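Interleukin-1beta (Gallus gallus, PDB 2WRY) probably acts as a secreted inflammatory cytokine that binds the interleukin-1 receptor, with this chain being the beta-trefoil portion of the longer protein. Local coordinates at residues K20-V23 with Q29-A32; F22-P27 with L89-A94; K75-C80 with D95-I100. All coordinates share one frame; numbering follows the deposited sequence.

Interaction 1 (K20-V23 with Q29-A32); sequences KCFV and QLVA
Val23 and Val31 form the hydrogen-bonded pair of a beta hairpin, with strand 21-23 running antiparallel to strand 29-32. The amide N of Val23 donates a hydrogen bond to Val31 O at 2.9 Å, and Val31 N returns the bond to Val23 O with equal length. Both are close to straight, the N-H...O angles being 166° and 167°. Around this ring of two bonds lie weaker CA-H...O contacts, the shortest from Ala32 CA to Cys21 O at 3.1 Å; Phe22 CA reaches Val31 O in the same manner.

The apolar contacts divide between the two faces of the sheet. On the valine face, CG2 of Val23 presses on CG2 of Val31 at 3.3 Å, tighter than ordinary van der Waals contact. Each valine has CG1 anti to its carbonyl carbon, which leaves CG2 between N and C. On the other face Phe22, opposite Ala32, meets the alanine CB at its ring edge, 4.2 Å from CD1, while its CD2 lies 4.0 Å from Leu30 CD1.

Lys20 contributes mostly through its aliphatic chain, whose CE sits 3.9 Å from Ala32 CB. Bends at chi3 and chi4 carry NZ onward to a salt bridge with Asp16 and a hydrogen bond to Ser136 O. With a methionine in its place the ammonium is gone, which would probably leave the Asp16 carboxylate without its charged mate and Ser136 O without this donor.

Strand 29-33 is the middle strand of its three-stranded sheet: Ala32 has backbone bonds with Arg140 and Gln141, and Leu30 with Val143. The chemistry is thus that of a hairpin in which the Val23 and Val31 amides and carbonyls satisfy each other, flanked by apolar side chains, with one buried ammonium matched to a carboxylate.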
ATOM      1  N   LYS A  20      -9.052  -5.454   9.963  1.00 13.91           N
ATOM      2  CA  LYS A  20      -7.827  -4.932  10.562  1.00 13.55           C
ATOM      3  C   LYS A  20      -7.462  -3.582   9.915  1.00 13.72           C
ATOM      4  O   LYS A  20      -7.652  -3.380   8.711  1.00 14.40           O
ATOM      5  CB  LYS A  20      -6.669  -5.928  10.422  1.00 13.91           C
ATOM      6  CG  LYS A  20      -6.975  -7.248  11.079  1.00 14.78           C
ATOM      7  CD  LYS A  20      -5.730  -8.084  11.409  1.00 15.47           C
ATOM      8  CE  LYS A  20      -4.880  -8.415  10.164  1.00 17.41           C
ATOM      9  NZ  LYS A  20      -5.627  -9.280   9.185  1.00 17.43           N
ATOM     10  N   CYS A  21      -6.982  -2.636  10.721  1.00 14.64           N
ATOM     11  CA  CYS A  21      -6.446  -1.396  10.159  1.00 15.75           C
ATOM     12  C   CYS A  21      -4.943  -1.409  10.292  1.00 15.68           C
ATOM     13  O   CYS A  21      -4.376  -2.302  10.928  1.00 16.32           O
ATOM     14  CB  CYS A  21      -6.998  -0.169  10.869  1.00 16.84           C
ATOM     15  SG  CYS A  21      -6.632  -0.109  12.598  1.00 24.33           S
ATOM     16  N   PHE A  22      -4.323  -0.392   9.696  1.00 15.24           N
ATOM     17  CA  PHE A  22      -2.858  -0.226   9.756  1.00 14.68           C
ATOM     18  C   PHE A  22      -2.483   0.725  10.904  1.00 15.60           C
ATOM     19  O   PHE A  22      -3.151   1.752  11.139  1.00 15.29           O
ATOM     20  CB  PHE A  22      -2.320   0.383   8.461  1.00 15.56           C
ATOM     21  CG  PHE A  22      -2.464  -0.476   7.226  1.00 15.13           C
ATOM     22  CD1 PHE A  22      -2.825  -1.825   7.294  1.00 15.38           C
ATOM     23  CD2 PHE A  22      -2.233   0.100   5.982  1.00 16.48           C
ATOM     24  CE1 PHE A  22      -2.944  -2.580   6.102  1.00 18.23           C
ATOM     25  CE2 PHE A  22      -2.323  -0.637   4.799  1.00 16.74           C
ATOM     26  CZ  PHE A  22      -2.686  -1.986   4.860  1.00 16.66           C
ATOM     27  N   VAL A  23      -1.417   0.381  11.614  1.00 14.59           N
ATOM     28  CA  VAL A  23      -0.749   1.349  12.502  1.00 14.99           C
ATOM     29  C   VAL A  23       0.731   1.379  12.178  1.00 14.78           C
ATOM     30  O   VAL A  23       1.268   0.380  11.697  1.00 13.51           O
ATOM     31  CB  VAL A  23      -0.982   1.096  14.037  1.00 15.36           C
ATOM     32  CG1 VAL A  23      -2.477   1.054  14.374  1.00 17.14           C
ATOM     33  CG2 VAL A  23      -0.226  -0.136  14.558  1.00 18.50           C
ATOM     34  N   GLN A  29       7.933   0.438   9.614  1.00 19.27           N
ATOM     35  CA  GLN A  29       7.088  -0.746   9.559  1.00 18.62           C
ATOM     36  C   GLN A  29       5.650  -0.498   9.951  1.00 16.75           C
ATOM     37  O   GLN A  29       5.352  -0.044  11.068  1.00 16.66           O
ATOM     38  CB  GLN A  29       7.643  -1.833  10.470  1.00 20.14           C
ATOM     39  CG  GLN A  29       6.982  -3.172  10.303  1.00 23.97           C
ATOM     40  CD  GLN A  29       7.927  -4.298  10.608  1.00 28.20           C
ATOM     41  OE1 GLN A  29       8.565  -4.844   9.708  1.00 28.86           O
ATOM     42  NE2 GLN A  29       8.040  -4.648  11.887  1.00 31.18           N
ATOM     43  N   LEU A  30       4.762  -0.847   9.031  1.00 15.79           N
ATOM     44  CA  LEU A  30       3.344  -0.894   9.344  1.00 15.45           C
ATOM     45  C   LEU A  30       2.997  -2.262   9.905  1.00 15.46           C
ATOM     46  O   LEU A  30       3.552  -3.281   9.472  1.00 15.34           O
ATOM     47  CB  LEU A  30       2.503  -0.699   8.088  1.00 16.48           C
ATOM     48  CG  LEU A  30       2.452   0.657   7.417  1.00 16.17           C
ATOM     49  CD1 LEU A  30       1.774   0.453   6.063  1.00 15.88           C
ATOM     50  CD2 LEU A  30       1.725   1.700   8.253  1.00 15.02           C
ATOM     51  N   VAL A  31       2.057  -2.284  10.848  1.00 15.51           N
ATOM     52  CA  VAL A  31       1.434  -3.534  11.277  1.00 15.76           C
ATOM     53  C   VAL A  31      -0.072  -3.413  11.105  1.00 15.64           C
ATOM     54  O   VAL A  31      -0.621  -2.298  11.016  1.00 16.18           O
ATOM     55  CB  VAL A  31       1.785  -3.931  12.739  1.00 16.32           C
ATOM     56  CG1 VAL A  31       3.311  -4.129  12.905  1.00 17.03           C
ATOM     57  CG2 VAL A  31       1.246  -2.950  13.720  1.00 18.73           C
ATOM     58  N   ALA A  32      -0.736  -4.564  11.035  1.00 14.55           N
ATOM     59  CA  ALA A  32      -2.198  -4.576  10.950  1.00 14.19           C
ATOM     60  C   ALA A  32      -2.815  -5.185  12.192  1.00 15.15           C
ATOM     61  O   ALA A  32      -2.406  -6.238  12.659  1.00 15.93           O
ATOM     62  CB  ALA A  32      -2.657  -5.303   9.697  1.00 14.11           C
TER

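Interaction 2 (F22-P27 with L89-A94); sequences FVLESP and LQLEEA
Leu24 and Leu91 meet methyl to methyl where two separate sheets of the beta-trefoil come together, the hairpin of strands 21-26 and 29-33 on one side and strand 86-93 on the other. CD1 of Leu24 lies 3.3 Å from CD1 of Leu91, a tight carbon pair, and no hydrogen bond passes between the segments. The two side chains run past one another in opposing senses, and the two CD1 methyls make the contact. Leu24 gets there by extending: CG stands opposite its own amide nitrogen across the CA-CB bond (chi1 -170°), and this brings CD1 nearer than the start of the side chain would suggest. Leu91 points toward the hairpin from the outset. Its same CD1 also lies 4.1 Å from Pro27 O, a loose contact.

Further out, Leu91 rests on Leu30 of the partner strand of the hairpin, while Leu24 is backed by Leu76 and Tyr74. The leucine pair is therefore part of a wider apolar patch. Beyond Leu24 the chain turns a corner at Glu25, where Glu25 and Ser26 both face Gln29 in a classic beta bulge; a hydrogen bond from Gln29 NE2 to Glu25 OE1 ties the side chains across it.

Strand 86-93 is set by its backbone bonds to strand 76-83, Gln90 with Ser79 and Glu92 with Tyr77. Glu92 points away from the hairpin, and its OE1 is gripped by Ser79 OG, Arg107 NE and Gln90 NE2. Gln90 NE2 lies 2.7 Å from Glu92 OE1 and sits 53° out of the Glu92 carboxylate plane, while OE1 lies within 1° of the Gln90 amide plane.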
ATOM      1  N   PHE A  22      -4.323  -0.392   9.696  1.00 15.24           N
ATOM      2  CA  PHE A  22      -2.858  -0.226   9.756  1.00 14.68           C
ATOM      3  C   PHE A  22      -2.483   0.725  10.904  1.00 15.60           C
ATOM      4  O   PHE A  22      -3.151   1.752  11.139  1.00 15.29           O
ATOM      5  CB  PHE A  22      -2.320   0.383   8.461  1.00 15.56           C
ATOM      6  CG  PHE A  22      -2.464  -0.476   7.226  1.00 15.13           C
ATOM      7  CD1 PHE A  22      -2.825  -1.825   7.294  1.00 15.38           C
ATOM      8  CD2 PHE A  22      -2.233   0.100   5.982  1.00 16.48           C
ATOM      9  CE1 PHE A  22      -2.944  -2.580   6.102  1.00 18.23           C
ATOM     10  CE2 PHE A  22      -2.323  -0.637   4.799  1.00 16.74           C
ATOM     11  CZ  PHE A  22      -2.686  -1.986   4.860  1.00 16.66           C
ATOM     12  N   VAL A  23      -1.417   0.381  11.614  1.00 14.59           N
ATOM     13  CA  VAL A  23      -0.749   1.349  12.502  1.00 14.99           C
ATOM     14  C   VAL A  23       0.731   1.379  12.178  1.00 14.78           C
ATOM     15  O   VAL A  23       1.268   0.380  11.697  1.00 13.51           O
ATOM     16  CB  VAL A  23      -0.982   1.096  14.037  1.00 15.36           C
ATOM     17  CG1 VAL A  23      -2.477   1.054  14.374  1.00 17.14           C
ATOM     18  CG2 VAL A  23      -0.226  -0.136  14.558  1.00 18.50           C
ATOM     19  N   LEU A  24       1.389   2.510  12.457  1.00 14.58           N
ATOM     20  CA  LEU A  24       2.829   2.618  12.224  1.00 15.81           C
ATOM     21  C   LEU A  24       3.563   2.162  13.481  1.00 17.12           C
ATOM     22  O   LEU A  24       3.663   2.904  14.463  1.00 17.75           O
ATOM     23  CB  LEU A  24       3.209   4.046  11.791  1.00 15.37           C
ATOM     24  CG  LEU A  24       4.634   4.226  11.290  1.00 15.50           C
ATOM     25  CD1 LEU A  24       4.856   3.416  10.013  1.00 16.29           C
ATOM     26  CD2 LEU A  24       4.946   5.698  11.044  1.00 15.18           C
ATOM     27  N   GLU A  25       4.011   0.912  13.472  1.00 17.89           N
ATOM     28  CA  GLU A  25       4.629   0.316  14.646  1.00 20.33           C
ATOM     29  C   GLU A  25       5.940   1.010  14.974  1.00 20.29           C
ATOM     30  O   GLU A  25       6.256   1.271  16.153  1.00 21.83           O
ATOM     31  CB  GLU A  25       4.868  -1.177  14.424  1.00 21.08           C
ATOM     32  CG  GLU A  25       5.575  -1.846  15.592  1.00 24.66           C
ATOM     33  CD  GLU A  25       5.766  -3.327  15.393  1.00 27.26           C
ATOM     34  OE1 GLU A  25       6.603  -3.717  14.540  1.00 30.78           O
ATOM     35  OE2 GLU A  25       5.082  -4.102  16.099  1.00 31.34           O
ATOM     36  N   SER A  26       6.702   1.278  13.923  1.00 20.00           N
ATOM     37  CA  SER A  26       7.986   1.960  14.013  1.00 20.02           C
ATOM     38  C   SER A  26       8.126   2.770  12.738  1.00 19.54           C
ATOM     39  O   SER A  26       7.376   2.567  11.773  1.00 18.61           O
ATOM     40  CB  SER A  26       9.117   0.940  14.143  1.00 20.95           C
ATOM     41  OG  SER A  26       9.248   0.205  12.937  1.00 23.10           O
ATOM     42  N   PRO A  27       9.059   3.729  12.709  1.00 20.55           N
ATOM     43  CA  PRO A  27       9.140   4.510  11.489  1.00 21.48           C
ATOM     44  C   PRO A  27       9.304   3.738  10.171  1.00 22.34           C
ATOM     45  O   PRO A  27       9.047   4.304   9.119  1.00 24.91           O
ATOM     46  CB  PRO A  27      10.327   5.448  11.759  1.00 22.74           C
ATOM     47  CG  PRO A  27      10.327   5.569  13.236  1.00 21.67           C
ATOM     48  CD  PRO A  27       9.980   4.220  13.744  1.00 21.33           C
ATOM     49  N   LEU A  89       8.252  -5.037   1.139  1.00 13.11           N
ATOM     50  CA  LEU A  89       7.582  -3.755   1.292  1.00 13.40           C
ATOM     51  C   LEU A  89       8.350  -2.936   2.318  1.00 14.40           C
ATOM     52  O   LEU A  89       8.662  -3.410   3.438  1.00 16.29           O
ATOM     53  CB  LEU A  89       6.157  -4.012   1.804  1.00 13.19           C
ATOM     54  CG  LEU A  89       5.289  -2.752   1.931  1.00 13.67           C
ATOM     55  CD1 LEU A  89       4.985  -2.163   0.547  1.00 14.35           C
ATOM     56  CD2 LEU A  89       3.988  -3.138   2.640  1.00 14.55           C
ATOM     57  N   GLN A  90       8.650  -1.703   1.931  1.00 14.81           N
ATOM     58  CA  GLN A  90       9.257  -0.781   2.895  1.00 16.81           C
ATOM     59  C   GLN A  90       8.562   0.557   2.904  1.00 16.26           C
ATOM     60  O   GLN A  90       7.728   0.859   2.054  1.00 15.72           O
ATOM     61  CB  GLN A  90      10.752  -0.644   2.668  1.00 19.38           C
ATOM     62  CG  GLN A  90      11.176  -0.037   1.404  1.00 23.17           C
ATOM     63  CD  GLN A  90      12.688   0.237   1.387  1.00 28.74           C
ATOM     64  OE1 GLN A  90      13.479  -0.455   2.058  1.00 29.79           O
ATOM     65  NE2 GLN A  90      13.087   1.234   0.620  1.00 30.60           N
ATOM     66  N   LEU A  91       8.871   1.334   3.930  1.00 16.27           N
ATOM     67  CA  LEU A  91       8.355   2.680   4.030  1.00 16.60           C
ATOM     68  C   LEU A  91       9.567   3.587   3.948  1.00 16.72           C
ATOM     69  O   LEU A  91      10.569   3.375   4.646  1.00 18.56           O
ATOM     70  CB  LEU A  91       7.673   2.896   5.370  1.00 18.03           C
ATOM     71  CG  LEU A  91       6.553   1.925   5.741  1.00 18.20           C
ATOM     72  CD1 LEU A  91       6.064   2.208   7.162  1.00 20.80           C
ATOM     73  CD2 LEU A  91       5.393   2.035   4.739  1.00 20.41           C
ATOM     74  N   GLU A  92       9.473   4.583   3.090  1.00 15.82           N
ATOM     75  CA  GLU A  92      10.583   5.500   2.866  1.00 15.94           C
ATOM     76  C   GLU A  92      10.159   6.924   3.111  1.00 16.49           C
ATOM     77  O   GLU A  92       9.053   7.313   2.751  1.00 15.04           O
ATOM     78  CB  GLU A  92      11.071   5.403   1.402  1.00 16.78           C
ATOM     79  CG  GLU A  92      11.613   4.063   0.989  1.00 19.72           C
ATOM     80  CD  GLU A  92      12.286   4.105  -0.374  1.00 23.49           C
ATOM     81  OE1 GLU A  92      12.225   3.086  -1.097  1.00 24.27           O
ATOM     82  OE2 GLU A  92      12.919   5.138  -0.710  1.00 24.61           O
ATOM     83  N   GLU A  93      11.050   7.703   3.741  1.00 17.57           N
ATOM     84  CA  GLU A  93      10.867   9.132   3.792  1.00 19.23           C
ATOM     85  C   GLU A  93      11.021   9.612   2.367  1.00 19.61           C
ATOM     86  O   GLU A  93      12.089   9.451   1.742  1.00 20.75           O
ATOM     87  CB  GLU A  93      11.928   9.788   4.691  1.00 21.08           C
ATOM     88  CG  GLU A  93      11.778   9.460   6.156  1.00 24.59           C
ATOM     89  CD  GLU A  93      12.942   9.984   6.974  1.00 29.63           C
ATOM     90  OE1 GLU A  93      13.142  11.211   6.982  1.00 32.15           O
ATOM     91  OE2 GLU A  93      13.656   9.165   7.599  1.00 36.12           O
ATOM     92  N   ALA A  94       9.955  10.163   1.816  1.00 18.35           N
ATOM     93  CA  ALA A  94      10.009  10.666   0.453  1.00 17.99           C
ATOM     94  C   ALA A  94       9.026  11.793   0.380  1.00 18.57           C
ATOM     95  O   ALA A  94       7.966  11.745   1.017  1.00 18.37           O
ATOM     96  CB  ALA A  94       9.664   9.568  -0.580  1.00 18.44           C
TER

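Interaction 3 (K75-C80 with D95-I100)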
ATOM      1  N   LYS A  75       4.838  11.569   6.526  1.00 16.18           N
ATOM      2  CA  LYS A  75       5.820  11.982   5.514  1.00 16.46           C
ATOM      3  C   LYS A  75       6.588  10.770   4.939  1.00 16.60           C
ATOM      4  O   LYS A  75       7.782  10.841   4.599  1.00 17.26           O
ATOM      5  CB  LYS A  75       6.732  13.097   6.102  1.00 17.30           C
ATOM      6  CG  LYS A  75       6.009  14.474   6.365  1.00 19.66           C
ATOM      7  CD  LYS A  75       5.103  14.464   7.595  1.00 21.65           C
ATOM      8  CE  LYS A  75       4.655  15.868   7.973  1.00 23.53           C
ATOM      9  NZ  LYS A  75       3.723  15.829   9.138  1.00 24.58           N
ATOM     10  N   LEU A  76       5.861   9.658   4.804  1.00 14.27           N
ATOM     11  CA  LEU A  76       6.413   8.411   4.276  1.00 14.09           C
ATOM     12  C   LEU A  76       5.600   8.000   3.057  1.00 13.49           C
ATOM     13  O   LEU A  76       4.405   8.278   2.997  1.00 13.53           O
ATOM     14  CB  LEU A  76       6.293   7.292   5.313  1.00 12.53           C
ATOM     15  CG  LEU A  76       7.085   7.448   6.631  1.00 15.15           C
ATOM     16  CD1 LEU A  76       6.662   6.421   7.680  1.00 17.94           C
ATOM     17  CD2 LEU A  76       8.616   7.345   6.392  1.00 17.03           C
ATOM     18  N   TYR A  77       6.257   7.323   2.107  1.00 12.78           N
ATOM     19  CA  TYR A  77       5.560   6.578   1.046  1.00 12.50           C
ATOM     20  C   TYR A  77       5.954   5.104   1.069  1.00 13.32           C
ATOM     21  O   TYR A  77       7.094   4.777   1.422  1.00 14.11           O
ATOM     22  CB  TYR A  77       5.836   7.175  -0.339  1.00 12.90           C
ATOM     23  CG  TYR A  77       4.979   8.388  -0.626  1.00 13.53           C
ATOM     24  CD1 TYR A  77       3.775   8.261  -1.328  1.00 14.15           C
ATOM     25  CD2 TYR A  77       5.338   9.658  -0.168  1.00 15.34           C
ATOM     26  CE1 TYR A  77       2.977   9.350  -1.594  1.00 15.75           C
ATOM     27  CE2 TYR A  77       4.542  10.765  -0.441  1.00 16.63           C
ATOM     28  CZ  TYR A  77       3.348  10.595  -1.147  1.00 16.89           C
ATOM     29  OH  TYR A  77       2.510  11.646  -1.397  1.00 18.61           O
ATOM     30  N   MET A  78       5.000   4.218   0.727  1.00 12.43           N
ATOM     31  CA  MET A  78       5.302   2.780   0.606  1.00 12.99           C
ATOM     32  C   MET A  78       6.137   2.542  -0.635  1.00 12.51           C
ATOM     33  O   MET A  78       5.936   3.195  -1.661  1.00 13.24           O
ATOM     34  CB  MET A  78       4.010   1.968   0.467  1.00 13.81           C
ATOM     35  CG  MET A  78       3.077   2.177   1.621  1.00 15.20           C
ATOM     36  SD  MET A  78       1.840   0.855   1.569  1.00 21.07           S
ATOM     37  CE  MET A  78       2.526  -0.281   2.721  1.00 25.23           C
ATOM     38  N   SER A  79       7.027   1.566  -0.571  1.00 12.58           N
ATOM     39  CA  SER A  79       7.771   1.165  -1.789  1.00 12.64           C
ATOM     40  C   SER A  79       8.057  -0.327  -1.756  1.00 13.05           C
ATOM     41  O   SER A  79       8.079  -0.923  -0.694  1.00 13.80           O
ATOM     42  CB  SER A  79       9.088   1.952  -1.907  1.00 14.47           C
ATOM     43  OG  SER A  79       9.956   1.573  -0.865  1.00 16.28           O
ATOM     44  N   CYS A  80       8.286  -0.926  -2.925  1.00 13.15           N
ATOM     45  CA  CYS A  80       8.713  -2.325  -2.979  1.00 13.38           C
ATOM     46  C   CYS A  80      10.127  -2.380  -3.486  1.00 13.52           C
ATOM     47  O   CYS A  80      10.441  -1.808  -4.533  1.00 13.94           O
ATOM     48  CB  CYS A  80       7.815  -3.083  -3.938  1.00 13.56           C
ATOM     49  SG  CYS A  80       6.164  -3.118  -3.338  1.00 16.74           S
ATOM     50  N   ASP A  95       9.400  12.818  -0.369  1.00 17.57           N
ATOM     51  CA  ASP A  95       8.472  13.907  -0.689  1.00 17.15           C
ATOM     52  C   ASP A  95       7.551  13.505  -1.839  1.00 16.96           C
ATOM     53  O   ASP A  95       7.700  12.418  -2.425  1.00 18.88           O
ATOM     54  CB  ASP A  95       9.266  15.176  -0.971  1.00 17.82           C
ATOM     55  CG  ASP A  95      10.090  15.610   0.243  1.00 20.18           C
ATOM     56  OD1 ASP A  95       9.485  15.801   1.322  1.00 23.16           O
ATOM     57  OD2 ASP A  95      11.330  15.722   0.140  1.00 23.43           O
ATOM     58  N   VAL A  96       6.556  14.341  -2.129  1.00 15.78           N
ATOM     59  CA  VAL A  96       5.602  14.014  -3.174  1.00 15.88           C
ATOM     60  C   VAL A  96       6.301  14.105  -4.517  1.00 15.88           C
ATOM     61  O   VAL A  96       6.966  15.098  -4.812  1.00 17.34           O
ATOM     62  CB  VAL A  96       4.372  14.937  -3.133  1.00 15.90           C
ATOM     63  CG1 VAL A  96       3.311  14.447  -4.139  1.00 17.73           C
ATOM     64  CG2 VAL A  96       3.798  14.996  -1.732  1.00 16.10           C
ATOM     65  N   MET A  97       6.166  13.055  -5.317  1.00 15.76           N
ATOM     66  CA  MET A  97       6.888  12.931  -6.579  1.00 16.63           C
ATOM     67  C   MET A  97       6.003  13.286  -7.764  1.00 16.78           C
ATOM     68  O   MET A  97       4.972  12.666  -8.014  1.00 16.78           O
ATOM     69  CB  MET A  97       7.466  11.520  -6.701  1.00 17.06           C
ATOM     70  CG  MET A  97       8.632  11.304  -5.744  1.00 21.23           C
ATOM     71  SD  MET A  97       8.892   9.577  -5.371  1.00 24.99           S
ATOM     72  CE  MET A  97       7.579   9.284  -4.162  1.00 25.51           C
ATOM     73  N   ARG A  98       6.376  14.353  -8.452  1.00 16.30           N
ATOM     74  CA  ARG A  98       5.666  14.799  -9.619  1.00 17.51           C
ATOM     75  C   ARG A  98       5.856  13.798 -10.758  1.00 18.04           C
ATOM     76  O   ARG A  98       4.925  13.482 -11.483  1.00 18.89           O
ATOM     77  CB  ARG A  98       6.201  16.184 -10.018  1.00 18.57           C
ATOM     78  CG  ARG A  98       5.826  16.664 -11.378  1.00 22.83           C
ATOM     79  CD  ARG A  98       6.668  17.909 -11.725  1.00 27.82           C
ATOM     80  NE  ARG A  98       8.097  17.581 -11.754  1.00 33.81           N
ATOM     81  CZ  ARG A  98       9.028  18.003 -10.890  1.00 37.46           C
ATOM     82  NH1 ARG A  98       8.729  18.827  -9.882  1.00 36.48           N
ATOM     83  NH2 ARG A  98      10.280  17.591 -11.048  1.00 37.87           N
ATOM     84  N   ASP A  99       7.079  13.308 -10.887  1.00 18.45           N
ATOM     85  CA  ASP A  99       7.447  12.442 -12.002  1.00 18.99           C
ATOM     86  C   ASP A  99       8.033  11.130 -11.540  1.00 19.19           C
ATOM     87  O   ASP A  99       8.937  11.085 -10.699  1.00 19.43           O
ATOM     88  CB  ASP A  99       8.466  13.139 -12.907  1.00 19.92           C
ATOM     89  CG  ASP A  99       7.892  14.352 -13.602  1.00 24.20           C
ATOM     90  OD1 ASP A  99       6.945  14.210 -14.405  1.00 28.28           O
ATOM     91  OD2 ASP A  99       8.409  15.457 -13.341  1.00 30.24           O
ATOM     92  N   ILE A 100       7.518  10.047 -12.120  1.00 19.10           N
ATOM     93  CA  ILE A 100       8.082   8.714 -11.910  1.00 20.18           C
ATOM     94  C   ILE A 100       8.571   8.286 -13.267  1.00 21.37           C
ATOM     95  O   ILE A 100       7.768   7.884 -14.114  1.00 23.34           O
ATOM     96  CB  ILE A 100       7.032   7.688 -11.449  1.00 19.60           C
ATOM     97  CG1 ILE A 100       6.324   8.136 -10.178  1.00 20.50           C
ATOM     98  CG2 ILE A 100       7.714   6.335 -11.283  1.00 19.72           C
ATOM     99  CD1 ILE A 100       7.195   8.258  -8.987  1.00 20.03           C
TER
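Tyr77 stands on the extended strand 76-80 and faces the irregular run Asp95 to Met97, with no hydrogen bond joining the two segments. What connects them is the tyrosine side chain, which points toward the second segment and is touched by three successive residues there.

The phenol end does the closest work. Tyr77 OH lies 3.6 Å from Val96 CG2 and 4.0 Å from Val96 CG1, so the oxygen meets both valine methyls. A chi1 of -173° sets CG1 of Val96 opposite its amide nitrogen and leaves CG2 beside it, and in this setting the isopropyl group turns both branches to the hydroxyl. The side chains of Tyr77 and Val96 pass at a slant. Lower on the ring, Tyr77 CE2 is 4.1 Å from Asp95 O, while the terminal CE of Met97 reaches CG of Tyr77 at 4.5 Å, a loose apolar contact approached obliquely. Met97 turns at its thioether (chi3 -78°), and this end of the chain comes nearer Tyr77 than its start.

Tyr77 is buried, while Asp95 and Val96 lie at the exposed margin of the contact. Farther along, Arg98 NE makes a salt bridge of 2.7 Å to Asp99 OD2, with the carboxylate oxygen lying at the edge of the guanidinium group.

In the beta-trefoil, the strand carrying Tyr77 pairs with strand 86-93 through Tyr77 and Glu92, and with strand 66-71, whose Ala68 touches the Tyr77 side chain. Residues 94-98 link strand 86-93 to strand 99-100; Val96 leans on Tyr6 of strand 4-16, and Met97 O accepts a hydrogen bond from Tyr51 OH of strand 45-53.

Interaction 1 is buried and the only one of the three with hydrogen bonds across its segments, as befits neighbouring strands of one hairpin. Interactions 2 and 3 are partly buried and rely on side-chain contact. Interaction 2 shares strand 21-26 with interaction 1 and carries it against another sheet; Leu91 CD1 also packs on Gln29 N, 3.6 Å away. Strands 76-83 and 86-93, neighbours in that sheet, bring interactions 2 and 3 together. Interactions 1 and 3, with centres about 19 Å apart, still touch where Leu30 CD1 packs on Met78 CE. Backbone bonding in the buried hairpin gives way to a methyl contact between sheets, then to looser contacts round a tyrosine beside an exposed loop.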